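Local coordinates for flagellar hook protein FlgE (Caulobacter crescentus CB15, PDB 5AY6) that probably builds the flagellar hook, the curved segment that serves as a universal joint between the rotary motor and the filament, at residues Val38-Ser41 with Ser45-Tyr48; Val83-Ala88 with Leu126-Ala131; Thr96-Tyr99 with Val105-Ser108. One frame throughout, in Å; residues are numbered along the deposited sequence.

Contact 1: Val38-Ser41 with Ser45-Tyr48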
# COMPACT_ATOMS: atom_id res chain seq x y z
N VAL A 38 -3.90 -26.76 -15.73
CA VAL A 38 -4.79 -26.84 -14.59
C VAL A 38 -6.14 -27.37 -15.04
O VAL A 38 -6.85 -26.72 -15.81
CB VAL A 38 -4.97 -25.47 -13.91
CG1 VAL A 38 -5.97 -25.56 -12.78
CG2 VAL A 38 -3.62 -24.95 -13.42
N VAL A 39 -6.50 -28.57 -14.57
CA VAL A 39 -7.76 -29.20 -14.95
C VAL A 39 -8.89 -28.75 -14.02
O VAL A 39 -8.76 -28.82 -12.80
CB VAL A 39 -7.65 -30.73 -14.91
CG1 VAL A 39 -8.99 -31.37 -15.26
CG2 VAL A 39 -6.56 -31.20 -15.85
N ASP A 40 -9.99 -28.27 -14.61
CA ASP A 40 -11.13 -27.84 -13.81
C ASP A 40 -12.10 -29.00 -13.57
O ASP A 40 -11.90 -30.09 -14.11
CB ASP A 40 -11.87 -26.65 -14.45
CG ASP A 40 -12.44 -26.96 -15.84
OD1 ASP A 40 -12.84 -28.10 -16.11
OD2 ASP A 40 -12.50 -26.02 -16.66
N SER A 41 -13.14 -28.75 -12.79
CA SER A 41 -14.07 -29.81 -12.40
C SER A 41 -14.88 -30.34 -13.59
O SER A 41 -15.55 -31.36 -13.47
CB SER A 41 -15.02 -29.30 -11.31
OG SER A 41 -15.69 -28.11 -11.72
N SER A 45 -8.78 -28.27 -19.33
CA SER A 45 -7.47 -27.81 -18.88
C SER A 45 -7.23 -26.35 -19.24
O SER A 45 -7.69 -25.87 -20.28
CB SER A 45 -6.35 -28.66 -19.48
OG SER A 45 -5.95 -28.14 -20.73
N HIS A 46 -6.50 -25.64 -18.39
CA HIS A 46 -6.19 -24.24 -18.62
C HIS A 46 -4.73 -23.91 -18.31
O HIS A 46 -4.06 -24.64 -17.58
CB HIS A 46 -7.07 -23.33 -17.75
CG HIS A 46 -8.52 -23.70 -17.74
ND1 HIS A 46 -9.47 -23.01 -18.45
CD2 HIS A 46 -9.18 -24.69 -17.08
CE1 HIS A 46 -10.66 -23.56 -18.24
NE2 HIS A 46 -10.50 -24.58 -17.41
N ASN A 47 -4.26 -22.81 -18.88
CA ASN A 47 -3.04 -22.16 -18.40
C ASN A 47 -3.44 -20.86 -17.73
O ASN A 47 -4.18 -20.05 -18.31
CB ASN A 47 -2.06 -21.91 -19.54
CG ASN A 47 -1.58 -23.18 -20.21
OD1 ASN A 47 -1.55 -24.25 -19.59
ND2 ASN A 47 -1.21 -23.08 -21.48
N TYR A 48 -2.97 -20.65 -16.51
CA TYR A 48 -3.37 -19.48 -15.74
C TYR A 48 -2.19 -18.62 -15.33
O TYR A 48 -1.10 -19.13 -15.07
CB TYR A 48 -4.13 -19.90 -14.48
CG TYR A 48 -5.54 -20.41 -14.70
CD1 TYR A 48 -6.51 -19.59 -15.26
CD2 TYR A 48 -5.90 -21.69 -14.31
CE1 TYR A 48 -7.80 -20.05 -15.45
CE2 TYR A 48 -7.19 -22.16 -14.49
CZ TYR A 48 -8.13 -21.33 -15.06
OH TYR A 48 -9.41 -21.79 -15.25
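His-46 and Asp-40 form the strongest side-chain link here. His-46 NE2 donates to Asp-40 OD2 at 2.6 Å, and the N-H points almost straight at the oxygen (174°). The carboxylate oxygen lies in the plane of the imidazole. Seen from Asp-40 the approach is less regular, because NE2 comes from above the carboxylate plane, and the two flat groups are turned 58° apart. Asp-40 holds CG between its backbone N and carbonyl carbon (chi1 61°), which brings the carboxylate back over the turn toward the ring. The other oxygen, OD1, accepts from the backbone N of Ala-42 and Asn-44. On the far side of the imidazole, ND1 bonds Glu-73 OE2 on strand 64-73. The ring is thus held between two carboxylates, which would probably favour its protonated form.

Two backbone bonds join Val-38 and His-46. Val-38 N reaches His-46 O at 2.8 Å, and His-46 N returns to Val-38 O at 2.8 Å. They mark a hydrogen-bonded antiparallel pair at the closing end of the beta hairpin formed by strands 24-39 and 45-53. Ser-45 CA also points a C-H at Val-38 O, 3.3 Å away.

Val-39 and Ser-45 form the next pair, a non-hydrogen-bonded one. Their side chains lie on the sheet face away from His-46. On the His-46 face, Val-38 CB meets the edge of the Tyr-48 ring at CD2, 3.9 Å away. Tyr-48 OH sits 3.2 Å above the His-46 ring, over its centre. Val-121 packs against Val-38, Asp-40 and Tyr-48 from strand 120-122.

Contact 2: Val83-Ala88 with Leu126-Ala131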
# COMPACT_ATOMS: atom_id res chain seq x y z
N VAL A 83 -6.88 -13.62 0.04
CA VAL A 83 -6.47 -14.77 0.84
C VAL A 83 -5.83 -14.29 2.13
O VAL A 83 -5.28 -13.19 2.20
CB VAL A 83 -5.47 -15.68 0.09
CG1 VAL A 83 -6.17 -16.39 -1.06
CG2 VAL A 83 -4.28 -14.88 -0.42
N ALA A 84 -5.93 -15.12 3.17
CA ALA A 84 -5.34 -14.80 4.45
C ALA A 84 -4.57 -16.00 4.95
O ALA A 84 -5.12 -17.09 5.06
CB ALA A 84 -6.41 -14.39 5.45
N TYR A 85 -3.28 -15.81 5.22
CA TYR A 85 -2.45 -16.88 5.75
C TYR A 85 -2.11 -16.63 7.21
O TYR A 85 -1.90 -15.48 7.61
CB TYR A 85 -1.16 -17.02 4.94
CG TYR A 85 -1.36 -17.33 3.47
CD1 TYR A 85 -1.38 -16.32 2.53
CD2 TYR A 85 -1.51 -18.64 3.03
CE1 TYR A 85 -1.55 -16.60 1.19
CE2 TYR A 85 -1.68 -18.93 1.70
CZ TYR A 85 -1.70 -17.91 0.78
OH TYR A 85 -1.88 -18.19 -0.55
N ASP A 86 -2.06 -17.70 8.00
CA ASP A 86 -1.68 -17.59 9.41
C ASP A 86 -0.27 -17.02 9.50
O ASP A 86 0.64 -17.50 8.83
CB ASP A 86 -1.75 -18.96 10.08
CG ASP A 86 -1.60 -18.88 11.59
OD1 ASP A 86 -2.62 -19.01 12.30
OD2 ASP A 86 -0.46 -18.70 12.06
N ALA A 87 -0.10 -15.98 10.31
CA ALA A 87 1.17 -15.26 10.36
C ALA A 87 2.27 -16.07 11.04
O ALA A 87 3.45 -15.82 10.83
CB ALA A 87 0.99 -13.93 11.07
N ALA A 88 1.87 -17.06 11.84
CA ALA A 88 2.83 -17.89 12.56
C ALA A 88 3.09 -19.20 11.83
O ALA A 88 4.23 -19.64 11.72
CB ALA A 88 2.34 -18.15 13.98
N LEU A 126 -3.13 -23.81 -8.27
CA LEU A 126 -2.81 -22.41 -8.52
C LEU A 126 -1.66 -21.94 -7.64
O LEU A 126 -1.18 -20.81 -7.80
CB LEU A 126 -4.04 -21.53 -8.28
CG LEU A 126 -5.27 -21.83 -9.15
CD1 LEU A 126 -6.40 -20.88 -8.80
CD2 LEU A 126 -4.92 -21.74 -10.63
N GLY A 127 -1.21 -22.79 -6.72
CA GLY A 127 -0.10 -22.45 -5.84
C GLY A 127 -0.51 -21.61 -4.65
O GLY A 127 0.33 -21.19 -3.85
N ILE A 128 -1.81 -21.35 -4.52
CA ILE A 128 -2.34 -20.57 -3.42
C ILE A 128 -2.29 -21.41 -2.15
O ILE A 128 -2.14 -20.90 -1.04
CB ILE A 128 -3.78 -20.09 -3.72
CG1 ILE A 128 -3.76 -19.09 -4.87
CG2 ILE A 128 -4.42 -19.44 -2.49
CD1 ILE A 128 -5.02 -19.07 -5.69
N VAL A 129 -2.41 -22.72 -2.34
CA VAL A 129 -2.21 -23.70 -1.28
C VAL A 129 -1.03 -24.58 -1.69
O VAL A 129 -0.84 -24.83 -2.88
CB VAL A 129 -3.49 -24.55 -1.05
CG1 VAL A 129 -3.17 -25.88 -0.39
CG2 VAL A 129 -4.49 -23.76 -0.22
N ASN A 130 -0.23 -25.01 -0.73
CA ASN A 130 0.97 -25.79 -1.03
C ASN A 130 0.93 -27.17 -0.39
O ASN A 130 0.79 -27.30 0.82
CB ASN A 130 2.22 -25.03 -0.57
CG ASN A 130 3.51 -25.66 -1.05
OD1 ASN A 130 3.51 -26.63 -1.80
ND2 ASN A 130 4.64 -25.09 -0.62
N ALA A 131 1.04 -28.20 -1.21
CA ALA A 131 0.97 -29.58 -0.73
C ALA A 131 2.32 -30.04 -0.18
O ALA A 131 2.39 -30.96 0.63
CB ALA A 131 0.51 -30.50 -1.84
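Tyr-85 and Val-83 meet Ile-128 where a loop lies over one face of the five-stranded antiparallel sheet in the FlgE third-domain region. Strand 76-86 supplies the sheet side. The loop runs between strand 120-122 and helix 137-140.

Tyr-85 OH donates to Ile-128 O at 2.8 Å. The hydroxyl lies in the carbonyl plane and meets a lone pair, with a C=O...O angle of 125°. Ile-128 O also lies at the edge of the tyrosine ring, 3.4 Å from Tyr-85 CE2. Ile-128 CG2 touches the same hydroxyl from the side, at 3.4 Å from Tyr-85 OH. Ile-128 CG2 stands anti to its backbone N and also reaches Val-83 CG1, 3.8 Å off. Tyr-52 of strand 45-53 packs against both Tyr-85 and Ile-128.

A phenylalanine in place of Tyr-85 would probably keep much of the ring packing but leave the Ile-128 carbonyl without its hydroxyl donor. All three touching residues are buried. A single polar bond, set among apolar contacts, therefore ties an irregular loop to the sheet and satisfies a main-chain carbonyl in the interior.

Contact 3: Thr96-Tyr99 with Val105-Ser108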
# COMPACT_ATOMS: atom_id res chain seq x y z
N THR A 96 -11.51 -15.65 -0.23
CA THR A 96 -12.73 -15.12 -0.83
C THR A 96 -12.63 -15.15 -2.35
O THR A 96 -13.42 -14.50 -3.04
CB THR A 96 -13.02 -13.67 -0.38
OG1 THR A 96 -12.00 -12.80 -0.88
CG2 THR A 96 -13.09 -13.58 1.14
N ILE A 97 -11.67 -15.91 -2.87
CA ILE A 97 -11.50 -16.03 -4.31
C ILE A 97 -12.73 -16.69 -4.91
O ILE A 97 -13.15 -17.77 -4.49
CB ILE A 97 -10.25 -16.84 -4.69
CG1 ILE A 97 -9.00 -16.26 -4.01
CG2 ILE A 97 -10.05 -16.84 -6.21
CD1 ILE A 97 -7.74 -17.07 -4.28
N ASP A 98 -13.31 -16.03 -5.91
CA ASP A 98 -14.52 -16.51 -6.57
C ASP A 98 -14.47 -15.99 -8.00
O ASP A 98 -13.63 -15.15 -8.32
CB ASP A 98 -15.76 -16.01 -5.83
CG ASP A 98 -16.98 -16.88 -6.07
OD1 ASP A 98 -16.93 -17.79 -6.92
OD2 ASP A 98 -18.00 -16.64 -5.39
N TYR A 99 -15.36 -16.47 -8.87
CA TYR A 99 -15.34 -16.03 -10.26
C TYR A 99 -15.63 -14.52 -10.32
O TYR A 99 -16.32 -13.99 -9.46
CB TYR A 99 -16.33 -16.83 -11.12
CG TYR A 99 -17.81 -16.56 -10.90
CD1 TYR A 99 -18.46 -15.52 -11.56
CD2 TYR A 99 -18.57 -17.37 -10.07
CE1 TYR A 99 -19.81 -15.27 -11.37
CE2 TYR A 99 -19.93 -17.14 -9.88
CZ TYR A 99 -20.54 -16.09 -10.53
OH TYR A 99 -21.89 -15.85 -10.35
N VAL A 105 -20.30 -13.41 -2.94
CA VAL A 105 -18.98 -14.03 -2.99
C VAL A 105 -18.94 -15.28 -2.12
O VAL A 105 -19.26 -15.23 -0.94
CB VAL A 105 -17.88 -13.04 -2.53
CG1 VAL A 105 -16.54 -13.75 -2.39
CG2 VAL A 105 -17.78 -11.87 -3.50
N THR A 106 -18.54 -16.40 -2.72
CA THR A 106 -18.53 -17.68 -2.01
C THR A 106 -17.16 -18.34 -2.11
O THR A 106 -16.88 -19.09 -3.04
CB THR A 106 -19.61 -18.62 -2.57
OG1 THR A 106 -20.88 -17.95 -2.59
CG2 THR A 106 -19.73 -19.87 -1.70
N GLY A 107 -16.31 -18.05 -1.13
CA GLY A 107 -14.96 -18.57 -1.10
C GLY A 107 -14.90 -20.02 -0.68
O GLY A 107 -15.91 -20.60 -0.28
N SER A 108 -13.72 -20.61 -0.76
CA SER A 108 -13.50 -22.00 -0.36
C SER A 108 -12.06 -22.19 0.08
O SER A 108 -11.15 -21.54 -0.43
CB SER A 108 -13.83 -22.95 -1.51
OG SER A 108 -13.26 -24.24 -1.29
O HOH W 1 -11.92 -19.62 -2.83
O HOH W 2 -15.17 -19.66 -4.98
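Asp-98 points its side chain across at the backbone of Thr-106. Its CG stands opposite the backbone N (chi1 -156°), and this carries OD2 to the far chain. Asp-98 OD2 accepts from Thr-106 N at 2.7 Å, with an N-H...O angle of 165°. The N-H arrives on the anti side of the carboxylate, 34° out of its plane. OD2 has a second partner in Arg-113 NH2, a salt bridge from strand 111-113. The other oxygen, OD1, turns back to its own strand and takes the N-H of Tyr-99 from above the carboxylate plane. The buried carboxylate is thus gripped by two backbone N-H groups and a guanidinium. The nearby positive charge would probably help keep it ionised.

Val-105 lies beside this acid and sends CG1 toward the strand. Val-105 CG1 comes 3.3 Å from Thr-96 O and also lies near Thr-96 CB. It also skirts Asp-98 CB. Thr-96 turns its hydroxyl elsewhere, to Lys-82 N on strand 76-86.

The two segments belong to one chain reversal. Strand 92-99 is an outermost strand of the five-stranded antiparallel sheet, and the loop that leaves it folds back alongside without pairing as a strand. The backbones run nearest at Thr-96 and Gly-107, whose CA atoms are 4.1 Å apart. Gly-107 has no side chain to come between them.

Two waters bridge the backbones of the two segments. Water 1 links Ile-97 O to Ser-108 N, which it accepts from at 2.9 Å. Water 2 lies 2.8 Å from Ile-97 O and 2.6 Å from Thr-106 O. The Ile-97 side chain points away from the loop and packs on Ala-79, Val-83 and Ile-128.

All three contacts reach the same five-stranded antiparallel sheet. Contact 1 closes a hairpin on strands 24-39 and 45-53. Contact 3 lies at the other outermost strand, 92-99; the centres of contacts 1 and 3 are about 17 Å apart, and the two do not touch. Contact 2 is wholly buried, while contacts 1 and 3 mix buried and exposed residues. These two each carry a buried aspartate although their rims are exposed, one bonded to a histidine, the other to a backbone N-H and an arginine. Contact 3 adds water. Contact 2 sets one hydroxyl-to-carbonyl bond among apolar contacts. It touches both others: Leu-126 CD2 meets Tyr-48 CD2 at 3.8 Å, and Ile-97 CD1 meets Val-83 CG1 at 3.6 Å.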